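Side-chain contact in hypothetical protein (Pseudomonas syringae pv. tomato, PDB 2PAG), which is of unknown function but binds calcium and belongs to the SMI1/KNR4 family of the SUKH clan: residues L81-P84 and R85-P89. Residues are numbered along the deposited sequence; the frame is centred on the assembly and turned at random.
Sequences LGVP and RELIP
P84 and L87, the two ends of a type I beta turn, meet through both backbone and side chain, a compact example of how a chain leaving a helix is redirected into a strand. The polar part is one bond: L87 N donates to P84 O at 2.9 Å, nearly straight at 161° about the hydrogen, with the donor lifted 49° out of the carbonyl plane. As usual in such a turn, the bond joins the first residue to the fourth, while R85 and E86 occupy the corners.

Apolar contacts line the turn. The side chains of P84 and L87 run side by side in the same direction, and L87 CD1 stands above the ring plane but outside its CD-CG edge, 3.9 Å from P84 CD and 4.2 Å from P84 CG. With L87 CG beside its own backbone N (chi1 -58°), the isobutyl group is carried back alongside the proline. V83 meets L87 differently: the two side chains cross at about a right angle, and V83 CG1 sits 4.1 Å from L87 CB. On the same side of the ring plane as L87 CD1, but beyond the CB end, E86 CG comes within 3.9 Å of P84 CB, its chi1 of 63° setting it between the backbone N and carbonyl carbon.

Around the turn, V83 packs on A78 of helix 71-81, and both V83 and L87 reach C99 of strand 96-100. W79 of the same helix donates its indole NE1 to L87 O and also receives R85 in a cation-pi contact, while R85 NH2 bonds to L34 O.

The hydrogen bond thus closes the turn, and buried V83 and L87 pack it against the sheet, V83 touching helix 71-81 as well. The side chain of L87 also packs on that of the calcium ligand E101, so this apolar cluster abuts one ligand, although the L87 side chain itself stays about 8 Å from the ion.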
loop_
_atom_site.group_PDB
_atom_site.type_symbol
_atom_site.label_atom_id
_atom_site.label_comp_id
_atom_site.label_asym_id
_atom_site.label_seq_id
_atom_site.Cartn_x
_atom_site.Cartn_y
_atom_site.Cartn_z
ATOM N N LEU A 81 8.179 3.422 -14.599
ATOM C CA LEU A 81 7.090 3.270 -15.560
ATOM C C LEU A 81 6.386 4.595 -15.846
ATOM O O LEU A 81 5.649 4.709 -16.828
ATOM C CB LEU A 81 6.076 2.240 -15.050
ATOM C CG LEU A 81 4.949 1.833 -16.004
ATOM C CD1 LEU A 81 5.547 1.155 -17.229
ATOM C CD2 LEU A 81 3.978 0.892 -15.303
ATOM N N GLY A 82 6.607 5.595 -14.994
ATOM C CA GLY A 82 5.978 6.888 -15.213
ATOM C C GLY A 82 5.253 7.517 -14.032
ATOM O O GLY A 82 4.862 8.683 -14.087
ATOM N N VAL A 83 5.054 6.761 -12.962
ATOM C CA VAL A 83 4.373 7.313 -11.798
ATOM C C VAL A 83 5.218 8.437 -11.206
ATOM O O VAL A 83 6.416 8.265 -10.973
ATOM C CB VAL A 83 4.155 6.241 -10.710
ATOM C CG1 VAL A 83 3.544 6.876 -9.465
ATOM C CG2 VAL A 83 3.246 5.148 -11.240
ATOM N N PRO A 84 4.614 9.616 -10.979
ATOM C CA PRO A 84 5.356 10.742 -10.404
ATOM C C PRO A 84 6.073 10.321 -9.117
ATOM O O PRO A 84 5.482 9.652 -8.273
ATOM C CB PRO A 84 4.259 11.772 -10.142
ATOM C CG PRO A 84 3.294 11.510 -11.257
ATOM C CD PRO A 84 3.226 10.006 -11.299
ATOM N N ARG A 85 7.342 10.706 -8.974
ATOM C CA ARG A 85 8.140 10.359 -7.793
ATOM C C ARG A 85 7.497 10.786 -6.475
ATOM O O ARG A 85 7.719 10.164 -5.434
ATOM C CB ARG A 85 9.530 10.997 -7.900
ATOM C CG ARG A 85 10.451 10.758 -6.698
ATOM C CD ARG A 85 10.875 9.302 -6.593
ATOM N NE ARG A 85 12.167 9.149 -5.925
ATOM C CZ ARG A 85 12.349 9.138 -4.608
ATOM N NH1 ARG A 85 11.318 9.269 -3.787
ATOM N NH2 ARG A 85 13.571 8.991 -4.114
ATOM N N GLU A 86 6.710 11.855 -6.524
ATOM C CA GLU A 86 6.036 12.389 -5.344
ATOM C C GLU A 86 4.902 11.499 -4.828
ATOM O O GLU A 86 4.399 11.703 -3.720
ATOM C CB GLU A 86 5.484 13.781 -5.664
ATOM C CG GLU A 86 4.429 13.777 -6.756
ATOM C CD GLU A 86 4.108 15.164 -7.270
ATOM O OE1 GLU A 86 3.785 16.048 -6.446
ATOM O OE2 GLU A 86 4.176 15.370 -8.502
ATOM N N LEU A 87 4.502 10.522 -5.634
ATOM C CA LEU A 87 3.428 9.599 -5.269
ATOM C C LEU A 87 4.018 8.259 -4.853
ATOM O O LEU A 87 4.875 7.709 -5.553
ATOM C CB LEU A 87 2.487 9.388 -6.463
ATOM C CG LEU A 87 1.802 10.624 -7.053
ATOM C CD1 LEU A 87 0.841 10.191 -8.167
ATOM C CD2 LEU A 87 1.047 11.370 -5.948
ATOM N N ILE A 88 3.560 7.730 -3.720
ATOM C CA ILE A 88 4.047 6.440 -3.234
ATOM C C ILE A 88 2.994 5.364 -3.459
ATOM O O ILE A 88 1.892 5.437 -2.914
ATOM C CB ILE A 88 4.360 6.470 -1.726
ATOM C CG1 ILE A 88 5.359 7.582 -1.415
ATOM C CG2 ILE A 88 4.924 5.118 -1.292
ATOM C CD1 ILE A 88 5.572 7.803 0.074
ATOM N N PRO A 89 3.322 4.334 -4.252
ATOM C CA PRO A 89 2.337 3.276 -4.498
ATOM C C PRO A 89 1.869 2.557 -3.247
ATOM O O PRO A 89 2.660 2.275 -2.350
ATOM C CB PRO A 89 3.076 2.323 -5.433
ATOM C CG PRO A 89 3.998 3.231 -6.171
ATOM C CD PRO A 89 4.518 4.145 -5.091
#